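Local coordinates for protein alanine racemase (Oenococcus oeni PSU-1, PDB 3HUR) that belongs to the alanine racemase family and joins an N-terminal TIM-barrel-type domain to a separate C-terminal domain rich in beta strands, at residues L64-L69 and I84-A89; W90-L95 and N115-E120; D102-I107 and T122-L127. All blocks are in the same frame, centred on the assembly; numbering follows the deposited sequence.

All three contacts lie in the N-terminal barrel-type domain. Interactions 1 and 3, whose centres are about 10 Å apart, sit in one parallel sheet and are joined through neighbouring strands 84-86 and 103-107: Val-104 has probable hydrogen bonds to Ile-84 O through its N (2.6 Å) and to Val-86 N through its O (3.1 Å). Interaction 2, centred about 16 Å from interaction 1 and 11 Å from interaction 3, packs loops at the surface. It meets interaction 1 where Leu-69 packs on Asp-94, and interaction 3 where Trp-90 packs on Thr-106 and Ile-105. The sulfate ion belongs to interaction 1, where that contact approaches the second subunit.

Interaction 1. Residues L64-L69 and I84-A89; sequences LIVSNL and IWVLGA. With SO4 (sulfate ion), chain D.
Ile-65 and Trp-85 stand side by side on adjacent parallel strands of the TIM-barrel-type sheet, the two strands of the beta-alpha-beta unit 63-66, 69-77, 84-86. Ile-65 suits this place because its beta-branched chain spreads two arms. CG1 lies anti to the carbonyl carbon (chi1 -50°), and beyond it CD1 reaches CE3 of the Trp-85 ring at 3.8 Å, meeting the indole obliquely. The other arm, CG2, presses on CG of Leu-87 at 3.5 Å. Leu-87 in turn places CD2 over one face of the same indole, near the rim, so the ring meets aliphatic carbon both from the neighbouring strand and from its own segment. Tyr-163 meets the indole edge-to-face, and Tyr-36 touches both Ile-65 and Trp-85.

The other face carries Leu-64, Val-66, Ile-84 and Val-86, and packs against helix 69-77 through Ala-72 and Leu-75. Val-86 divides its two methyls between strand and turn: CG2 meets Val-66 CG2 at 4.0 Å, while CG1, anti to the backbone N (chi1 178°), packs against the backbone where the helix starts. Valine suits the place because its two short methyls reach the neighbouring strand and the start of the helix at once.

Backbone bonds fix this register. Trp-85 N donates to Leu-64 O, and Val-66 N donates to Trp-85 O at 3.0 Å; the next bond, from Leu-87 N to Val-66 O, is weak, as the strands give way to turns.

Beyond them, Ser-67 O accepts a bond from His-7 of the second subunit. The sulfate, probably from the crystallisation liquor, is also held by Asp-42 N and by Arg-8 of the second subunit. Asn-68 is the N-cap residue, but its side chain makes no capping bond and instead meets this ion: ND2 donates to sulfate O2 at 3.3 Å in a nearly straight bond of 164°.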
loop_
_atom_site.group_PDB
_atom_site.type_symbol
_atom_site.label_atom_id
_atom_site.label_comp_id
_atom_site.label_asym_id
_atom_site.label_seq_id
_atom_site.Cartn_x
_atom_site.Cartn_y
_atom_site.Cartn_z
ATOM N N LEU A 64 -14.551 -12.191 -32.727
ATOM C CA LEU A 64 -13.882 -11.602 -31.588
ATOM C C LEU A 64 -14.852 -10.633 -30.980
ATOM O O LEU A 64 -15.499 -9.903 -31.708
ATOM C CB LEU A 64 -12.632 -10.830 -32.042
ATOM C CG LEU A 64 -11.622 -11.625 -32.859
ATOM C CD1 LEU A 64 -10.559 -10.677 -33.457
ATOM C CD2 LEU A 64 -11.020 -12.699 -32.011
ATOM N N ILE A 65 -14.945 -10.626 -29.651
ATOM C CA ILE A 65 -15.785 -9.637 -28.926
ATOM C C ILE A 65 -14.871 -8.753 -28.045
ATOM O O ILE A 65 -13.977 -9.258 -27.354
ATOM C CB ILE A 65 -16.831 -10.348 -28.013
ATOM C CG1 ILE A 65 -17.599 -11.429 -28.795
ATOM C CG2 ILE A 65 -17.780 -9.349 -27.430
ATOM C CD1 ILE A 65 -18.689 -12.290 -27.976
ATOM N N VAL A 66 -15.100 -7.449 -28.096
ATOM C CA VAL A 66 -14.331 -6.474 -27.357
ATOM C C VAL A 66 -15.290 -5.432 -26.764
ATOM O O VAL A 66 -16.493 -5.459 -27.089
ATOM C CB VAL A 66 -13.228 -5.790 -28.234
ATOM C CG1 VAL A 66 -12.257 -6.838 -28.852
ATOM C CG2 VAL A 66 -13.827 -4.951 -29.251
ATOM N N SER A 67 -14.758 -4.548 -25.893
ATOM C CA SER A 67 -15.577 -3.628 -25.048
ATOM C C SER A 67 -15.671 -2.191 -25.535
ATOM O O SER A 67 -16.411 -1.403 -25.004
ATOM C CB SER A 67 -14.997 -3.572 -23.629
ATOM O OG SER A 67 -14.541 -4.876 -23.212
ATOM N N ASN A 68 -14.856 -1.841 -26.513
ATOM C CA ASN A 68 -14.753 -0.475 -26.972
ATOM C C ASN A 68 -14.568 -0.478 -28.494
ATOM O O ASN A 68 -13.834 -1.277 -29.067
ATOM C CB ASN A 68 -13.562 0.226 -26.295
ATOM C CG ASN A 68 -13.794 0.530 -24.802
ATOM O OD1 ASN A 68 -14.500 1.512 -24.417
ATOM N ND2 ASN A 68 -13.146 -0.264 -23.954
ATOM N N LEU A 69 -15.271 0.418 -29.143
ATOM C CA LEU A 69 -15.083 0.647 -30.542
ATOM C C LEU A 69 -13.587 0.801 -30.887
ATOM O O LEU A 69 -13.062 0.135 -31.779
ATOM C CB LEU A 69 -15.832 1.918 -30.905
ATOM C CG LEU A 69 -15.840 2.265 -32.381
ATOM C CD1 LEU A 69 -16.409 1.100 -33.166
ATOM C CD2 LEU A 69 -16.621 3.586 -32.595
ATOM N N ILE A 84 -15.997 -8.709 -35.742
ATOM C CA ILE A 84 -15.753 -8.179 -34.425
ATOM C C ILE A 84 -16.997 -7.531 -33.938
ATOM O O ILE A 84 -17.694 -6.858 -34.685
ATOM C CB ILE A 84 -14.647 -7.090 -34.432
ATOM C CG1 ILE A 84 -13.284 -7.726 -34.698
ATOM C CG2 ILE A 84 -14.613 -6.373 -33.098
ATOM C CD1 ILE A 84 -12.369 -6.902 -35.520
ATOM N N TRP A 85 -17.242 -7.697 -32.655
ATOM C CA TRP A 85 -18.485 -7.279 -32.060
ATOM C C TRP A 85 -18.096 -6.460 -30.861
ATOM O O TRP A 85 -17.410 -6.937 -29.976
ATOM C CB TRP A 85 -19.248 -8.556 -31.679
ATOM C CG TRP A 85 -20.481 -8.439 -30.858
ATOM C CD1 TRP A 85 -21.119 -7.300 -30.434
ATOM C CD2 TRP A 85 -21.274 -9.538 -30.400
ATOM N NE1 TRP A 85 -22.234 -7.644 -29.697
ATOM C CE2 TRP A 85 -22.344 -9.015 -29.683
ATOM C CE3 TRP A 85 -21.147 -10.925 -30.505
ATOM C CZ2 TRP A 85 -23.288 -9.819 -29.080
ATOM C CZ3 TRP A 85 -22.083 -11.720 -29.903
ATOM C CH2 TRP A 85 -23.144 -11.166 -29.203
ATOM N N VAL A 86 -18.519 -5.213 -30.857
ATOM C CA VAL A 86 -18.228 -4.292 -29.790
ATOM C C VAL A 86 -19.427 -4.215 -28.858
ATOM O O VAL A 86 -20.549 -4.079 -29.308
ATOM C CB VAL A 86 -17.867 -2.922 -30.390
ATOM C CG1 VAL A 86 -17.578 -1.870 -29.268
ATOM C CG2 VAL A 86 -16.674 -3.108 -31.297
ATOM N N LEU A 87 -19.195 -4.268 -27.548
ATOM C CA LEU A 87 -20.265 -4.662 -26.639
ATOM C C LEU A 87 -21.242 -3.591 -26.179
ATOM O O LEU A 87 -22.452 -3.933 -25.922
ATOM C CB LEU A 87 -19.735 -5.430 -25.430
ATOM C CG LEU A 87 -19.538 -6.917 -25.705
ATOM C CD1 LEU A 87 -19.107 -7.626 -24.428
ATOM C CD2 LEU A 87 -20.816 -7.539 -26.243
ATOM N N GLY A 88 -20.788 -2.347 -26.056
ATOM C CA GLY A 88 -21.652 -1.322 -25.467
ATOM C C GLY A 88 -21.729 -0.096 -26.332
ATOM O O GLY A 88 -21.927 1.015 -25.836
ATOM N N ALA A 89 -21.577 -0.280 -27.631
ATOM C CA ALA A 89 -21.566 0.835 -28.529
ATOM C C ALA A 89 -22.710 0.670 -29.560
ATOM O O ALA A 89 -22.886 -0.393 -30.143
ATOM C CB ALA A 89 -20.204 0.938 -29.206
HETATM S S SO4 D . -9.749 -2.624 -24.471
HETATM O O1 SO4 D . -9.214 -2.224 -23.181
HETATM O O2 SO4 D . -11.219 -2.882 -24.476
HETATM O O3 SO4 D . -9.339 -1.543 -25.365
HETATM O O4 SO4 D . -9.040 -3.862 -24.833
#

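Interaction 2. Residues W90-L95 and N115-E120; sequences WDYSDL and NLPDFE
Tyr-92 meets Pro-117 because chi1 of -71° sets its CG anti to the carbonyl carbon, from where the ring extends across to the other loop; in Phe-119, chi1 of 57° holds CG between the backbone N and the carbonyl carbon, and the ring meets Leu-95 with its rim atom CD2. The contact joins two loops of the barrel-type domain, one leading into helix 95-100 and the other running from helix 110-114 to strand 123-128. Proline suits its place as a rigid ring whose CD can lie on an aromatic face: this carbon sits 3.6 Å from the centroid of the Tyr-92 ring, only 9° off the normal, a CH-pi contact. Leu-116 supplements it, bringing CD2 to the ring atom CE1 at 3.9 Å from an oblique direction.

Deeper in, the buried Leu-95 inserts a single methyl among three neighbours. Its CD2 touches Pro-117 CG at 4.0 Å, Phe-119 CD2 at 4.1 Å and Leu-116 CD2 at 4.2 Å. Leu-116 and Phe-119 also rest on Leu-157 of strand 157-163, which ties the patch to the sheet.

Tyr-92 OH packs against Asn-115 CB at 3.4 Å, but its hydrogen bond goes to Trp-112 O. Cohesion between the loops therefore comes from dispersion and the CH-pi contact, where the CD hydrogens, probably polarised by the adjacent proline nitrogen, face the ring's pi electrons.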
loop_
_atom_site.group_PDB
_atom_site.type_symbol
_atom_site.label_atom_id
_atom_site.label_comp_id
_atom_site.label_asym_id
_atom_site.label_seq_id
_atom_site.Cartn_x
_atom_site.Cartn_y
_atom_site.Cartn_z
ATOM N N TRP A 90 -23.495 1.726 -29.739
ATOM C CA TRP A 90 -24.598 1.710 -30.659
ATOM C C TRP A 90 -25.070 3.099 -31.032
ATOM O O TRP A 90 -26.232 3.273 -31.360
ATOM C CB TRP A 90 -25.758 0.867 -30.080
ATOM C CG TRP A 90 -26.162 1.272 -28.736
ATOM C CD1 TRP A 90 -26.778 2.430 -28.396
ATOM C CD2 TRP A 90 -25.987 0.535 -27.527
ATOM N NE1 TRP A 90 -26.982 2.470 -27.032
ATOM C CE2 TRP A 90 -26.509 1.313 -26.483
ATOM C CE3 TRP A 90 -25.421 -0.696 -27.224
ATOM C CZ2 TRP A 90 -26.495 0.897 -25.156
ATOM C CZ3 TRP A 90 -25.391 -1.116 -25.901
ATOM C CH2 TRP A 90 -25.921 -0.318 -24.880
ATOM N N ASP A 91 -24.176 4.088 -31.009
ATOM C CA ASP A 91 -24.527 5.459 -31.411
ATOM C C ASP A 91 -24.865 5.485 -32.870
ATOM O O ASP A 91 -24.105 5.003 -33.690
ATOM C CB ASP A 91 -23.355 6.429 -31.225
ATOM C CG ASP A 91 -23.220 6.937 -29.811
ATOM O OD1 ASP A 91 -24.240 6.975 -29.073
ATOM O OD2 ASP A 91 -22.072 7.312 -29.446
ATOM N N TYR A 92 -25.981 6.098 -33.200
ATOM C CA TYR A 92 -26.401 6.223 -34.588
ATOM C C TYR A 92 -25.372 6.930 -35.429
ATOM O O TYR A 92 -25.316 6.726 -36.647
ATOM C CB TYR A 92 -27.690 7.033 -34.670
ATOM C CG TYR A 92 -28.953 6.360 -34.164
ATOM C CD1 TYR A 92 -29.031 4.984 -33.973
ATOM C CD2 TYR A 92 -30.092 7.120 -33.916
ATOM C CE1 TYR A 92 -30.220 4.394 -33.529
ATOM C CE2 TYR A 92 -31.264 6.546 -33.486
ATOM C CZ TYR A 92 -31.326 5.190 -33.309
ATOM O OH TYR A 92 -32.500 4.643 -32.877
ATOM N N SER A 93 -24.595 7.794 -34.786
ATOM C CA SER A 93 -23.521 8.517 -35.442
ATOM C C SER A 93 -22.331 7.627 -35.822
ATOM O O SER A 93 -21.551 8.003 -36.689
ATOM C CB SER A 93 -23.051 9.686 -34.553
ATOM O OG SER A 93 -22.560 9.233 -33.304
ATOM N N ASP A 94 -22.178 6.459 -35.201
ATOM C CA ASP A 94 -21.079 5.535 -35.570
ATOM C C ASP A 94 -21.487 4.495 -36.597
ATOM O O ASP A 94 -20.672 3.624 -36.981
ATOM C CB ASP A 94 -20.495 4.832 -34.338
ATOM C CG ASP A 94 -19.790 5.801 -33.377
ATOM O OD1 ASP A 94 -18.774 6.404 -33.765
ATOM O OD2 ASP A 94 -20.253 5.939 -32.220
ATOM N N LEU A 95 -22.727 4.594 -37.069
ATOM C CA LEU A 95 -23.277 3.616 -38.026
ATOM C C LEU A 95 -22.341 3.318 -39.179
ATOM O O LEU A 95 -22.135 2.153 -39.521
ATOM C CB LEU A 95 -24.680 4.024 -38.528
ATOM C CG LEU A 95 -25.876 3.273 -37.904
ATOM C CD1 LEU A 95 -25.642 2.960 -36.423
ATOM C CD2 LEU A 95 -27.211 3.997 -38.097
ATOM N N ASN A 115 -36.277 3.664 -34.349
ATOM C CA ASN A 115 -35.737 4.974 -34.759
ATOM C C ASN A 115 -34.420 4.886 -35.532
ATOM O O ASN A 115 -33.813 5.926 -35.839
ATOM C CB ASN A 115 -35.548 5.892 -33.534
ATOM C CG ASN A 115 -36.867 6.188 -32.788
ATOM O OD1 ASN A 115 -37.761 6.869 -33.306
ATOM N ND2 ASN A 115 -36.973 5.689 -31.567
ATOM N N LEU A 116 -33.964 3.668 -35.840
ATOM C CA LEU A 116 -32.830 3.509 -36.748
ATOM C C LEU A 116 -32.981 4.478 -37.898
ATOM O O LEU A 116 -34.031 4.507 -38.528
ATOM C CB LEU A 116 -32.787 2.113 -37.340
ATOM C CG LEU A 116 -31.793 1.160 -36.719
ATOM C CD1 LEU A 116 -31.677 -0.015 -37.657
ATOM C CD2 LEU A 116 -30.454 1.826 -36.512
ATOM N N PRO A 117 -31.958 5.297 -38.163
ATOM C CA PRO A 117 -32.052 6.098 -39.369
ATOM C C PRO A 117 -31.720 5.304 -40.617
ATOM O O PRO A 117 -31.425 4.113 -40.548
ATOM C CB PRO A 117 -31.017 7.223 -39.141
ATOM C CG PRO A 117 -30.104 6.705 -38.165
ATOM C CD PRO A 117 -30.906 5.802 -37.268
ATOM N N ASP A 118 -31.767 5.972 -41.759
ATOM C CA ASP A 118 -31.434 5.326 -43.009
ATOM C C ASP A 118 -29.916 5.223 -43.150
ATOM O O ASP A 118 -29.186 6.107 -42.709
ATOM C CB ASP A 118 -32.079 6.091 -44.180
ATOM C CG ASP A 118 -33.543 5.673 -44.427
ATOM O OD1 ASP A 118 -33.810 4.450 -44.338
ATOM O OD2 ASP A 118 -34.418 6.552 -44.718
ATOM N N PHE A 119 -29.446 4.143 -43.775
ATOM C CA PHE A 119 -28.007 3.943 -44.024
ATOM C C PHE A 119 -27.741 3.000 -45.188
ATOM O O PHE A 119 -28.604 2.206 -45.554
ATOM C CB PHE A 119 -27.303 3.390 -42.774
ATOM C CG PHE A 119 -27.876 2.091 -42.264
ATOM C CD1 PHE A 119 -27.432 0.879 -42.744
ATOM C CD2 PHE A 119 -28.840 2.081 -41.279
ATOM C CE1 PHE A 119 -27.960 -0.315 -42.269
ATOM C CE2 PHE A 119 -29.373 0.876 -40.800
ATOM C CZ PHE A 119 -28.917 -0.309 -41.284
ATOM N N GLU A 120 -26.524 3.057 -45.724
ATOM C CA GLU A 120 -26.071 2.117 -46.766
ATOM C C GLU A 120 -25.338 0.878 -46.210
ATOM O O GLU A 120 -24.686 0.943 -45.176
ATOM C CB GLU A 120 -25.156 2.844 -47.766
ATOM C CG GLU A 120 -25.679 4.227 -48.147
ATOM C CD GLU A 120 -25.260 4.692 -49.531
ATOM O OE1 GLU A 120 -24.051 4.854 -49.740
ATOM O OE2 GLU A 120 -26.146 4.903 -50.400
#

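Interaction 3. Residues D102-I107 and T122-L127; sequences DIVITI and TLKVSL
Ile-107 packs closely on Val-125 at one end of this parallel strand pair, the two strands of the beta-alpha-beta unit 103-107, 110-114, 123-128 in the barrel-type sheet. Ile-107 CG1 comes within 3.7 Å of Val-125 CB, and its CD1 continues to Leu-127 CD1 at 3.9 Å; branched aliphatic chains suit this buried face, which Phe-138 also covers. Backbone bonds bind this half: Ile-107 N donates to Ser-126 O at 2.7 Å, Ser-126 N to Ile-105 O, and Ile-105 N to Lys-124 O. On the other face, the small Ser-126 sets OG beside Val-104 CG1.

The strand directions differ by 40° overall, and toward Asp-102 direct pairing stops. A water replaces the next direct bond, donating to Ile-103 O and accepting from Lys-124 N at 3.0 Å. Asp-102, the positive-phi C-prime residue of the Schellman motif that ends helix 95-100, meets the aliphatic length of Lys-124, OD1 lying 3.1 Å from CE, while the salt bridge from OD1 to NZ is a longer 3.4 Å.

Apolar packing and direct amide bonds thus hold the buried end, whereas the partly exposed end relies on a water bridge and a charge pair that surrounding solvent would probably weaken.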
loop_
_atom_site.group_PDB
_atom_site.type_symbol
_atom_site.label_atom_id
_atom_site.label_comp_id
_atom_site.label_asym_id
_atom_site.label_seq_id
_atom_site.Cartn_x
_atom_site.Cartn_y
_atom_site.Cartn_z
ATOM N N ASP A 102 -17.054 -3.795 -40.606
ATOM C CA ASP A 102 -17.671 -5.099 -40.339
ATOM C C ASP A 102 -17.700 -5.395 -38.843
ATOM O O ASP A 102 -17.149 -6.418 -38.374
ATOM C CB ASP A 102 -16.900 -6.208 -41.043
ATOM C CG ASP A 102 -17.570 -7.568 -40.882
ATOM O OD1 ASP A 102 -18.836 -7.564 -40.810
ATOM O OD2 ASP A 102 -16.864 -8.637 -40.836
ATOM N N ILE A 103 -18.293 -4.472 -38.097
ATOM C CA ILE A 103 -18.396 -4.599 -36.671
ATOM C C ILE A 103 -19.828 -4.870 -36.286
ATOM O O ILE A 103 -20.730 -4.114 -36.670
ATOM C CB ILE A 103 -17.945 -3.295 -35.954
ATOM C CG1 ILE A 103 -16.464 -3.021 -36.253
ATOM C CG2 ILE A 103 -18.225 -3.378 -34.452
ATOM C CD1 ILE A 103 -15.936 -1.792 -35.562
ATOM N N VAL A 104 -20.027 -5.942 -35.524
ATOM C CA VAL A 104 -21.327 -6.268 -35.004
ATOM C C VAL A 104 -21.622 -5.385 -33.821
ATOM O O VAL A 104 -20.765 -5.177 -33.001
ATOM C CB VAL A 104 -21.376 -7.724 -34.511
ATOM C CG1 VAL A 104 -22.733 -8.026 -33.849
ATOM C CG2 VAL A 104 -21.073 -8.683 -35.636
ATOM N N ILE A 105 -22.851 -4.905 -33.693
ATOM C CA ILE A 105 -23.263 -4.132 -32.519
ATOM C C ILE A 105 -24.501 -4.759 -31.855
ATOM O O ILE A 105 -25.193 -5.577 -32.456
ATOM C CB ILE A 105 -23.495 -2.645 -32.843
ATOM C CG1 ILE A 105 -24.738 -2.422 -33.711
ATOM C CG2 ILE A 105 -22.243 -2.030 -33.534
ATOM C CD1 ILE A 105 -25.012 -0.953 -33.939
ATOM N N THR A 106 -24.714 -4.408 -30.585
ATOM C CA THR A 106 -25.818 -4.903 -29.794
ATOM C C THR A 106 -27.041 -4.001 -30.004
ATOM O O THR A 106 -26.913 -2.789 -30.130
ATOM C CB THR A 106 -25.469 -4.987 -28.287
ATOM O OG1 THR A 106 -24.879 -6.254 -27.981
ATOM C CG2 THR A 106 -26.689 -4.859 -27.448
ATOM N N ILE A 107 -28.218 -4.620 -30.088
ATOM C CA ILE A 107 -29.442 -3.877 -30.120
ATOM C C ILE A 107 -29.856 -3.712 -28.671
ATOM O O ILE A 107 -30.074 -4.702 -27.967
ATOM C CB ILE A 107 -30.571 -4.592 -30.863
ATOM C CG1 ILE A 107 -30.154 -4.930 -32.290
ATOM C CG2 ILE A 107 -31.777 -3.676 -30.874
ATOM C CD1 ILE A 107 -31.249 -5.562 -33.135
ATOM N N THR A 122 -24.695 -3.346 -45.134
ATOM C CA THR A 122 -25.285 -4.265 -44.180
ATOM C C THR A 122 -24.729 -3.966 -42.755
ATOM O O THR A 122 -23.517 -3.936 -42.544
ATOM C CB THR A 122 -25.123 -5.754 -44.616
ATOM O OG1 THR A 122 -24.407 -6.486 -43.622
ATOM C CG2 THR A 122 -24.417 -5.904 -45.991
ATOM N N LEU A 123 -25.647 -3.677 -41.827
ATOM C CA LEU A 123 -25.372 -3.512 -40.403
ATOM C C LEU A 123 -25.658 -4.820 -39.706
ATOM O O LEU A 123 -26.798 -5.312 -39.753
ATOM C CB LEU A 123 -26.265 -2.427 -39.792
ATOM C CG LEU A 123 -26.057 -2.128 -38.298
ATOM C CD1 LEU A 123 -24.648 -1.550 -38.029
ATOM C CD2 LEU A 123 -27.124 -1.185 -37.753
ATOM N N LYS A 124 -24.636 -5.375 -39.049
ATOM C CA LYS A 124 -24.782 -6.641 -38.324
ATOM C C LYS A 124 -25.089 -6.328 -36.853
ATOM O O LYS A 124 -24.369 -5.539 -36.224
ATOM C CB LYS A 124 -23.516 -7.460 -38.405
ATOM C CG LYS A 124 -22.990 -7.627 -39.808
ATOM C CD LYS A 124 -21.803 -8.560 -39.825
ATOM C CE LYS A 124 -21.476 -9.046 -41.188
ATOM N NZ LYS A 124 -20.773 -10.344 -41.006
ATOM N N VAL A 125 -26.152 -6.953 -36.334
ATOM C CA VAL A 125 -26.747 -6.585 -35.072
ATOM C C VAL A 125 -26.956 -7.821 -34.243
ATOM O O VAL A 125 -27.071 -8.901 -34.794
ATOM C CB VAL A 125 -28.095 -5.855 -35.263
ATOM C CG1 VAL A 125 -27.885 -4.513 -35.987
ATOM C CG2 VAL A 125 -29.101 -6.743 -35.990
ATOM N N SER A 126 -26.975 -7.661 -32.928
ATOM C CA SER A 126 -27.186 -8.751 -32.006
ATOM C C SER A 126 -28.289 -8.366 -31.077
ATOM O O SER A 126 -28.342 -7.258 -30.590
ATOM C CB SER A 126 -25.954 -9.033 -31.137
ATOM O OG SER A 126 -25.014 -9.799 -31.844
ATOM N N LEU A 127 -29.127 -9.323 -30.761
ATOM C CA LEU A 127 -30.300 -9.050 -29.998
ATOM C C LEU A 127 -30.075 -9.664 -28.637
ATOM O O LEU A 127 -29.845 -10.870 -28.499
ATOM C CB LEU A 127 -31.461 -9.696 -30.717
ATOM C CG LEU A 127 -32.862 -9.334 -30.300
ATOM C CD1 LEU A 127 -33.148 -7.889 -30.623
ATOM C CD2 LEU A 127 -33.738 -10.274 -31.116
HETATM O O HOH W 1 -21.978 -4.065 -39.112
#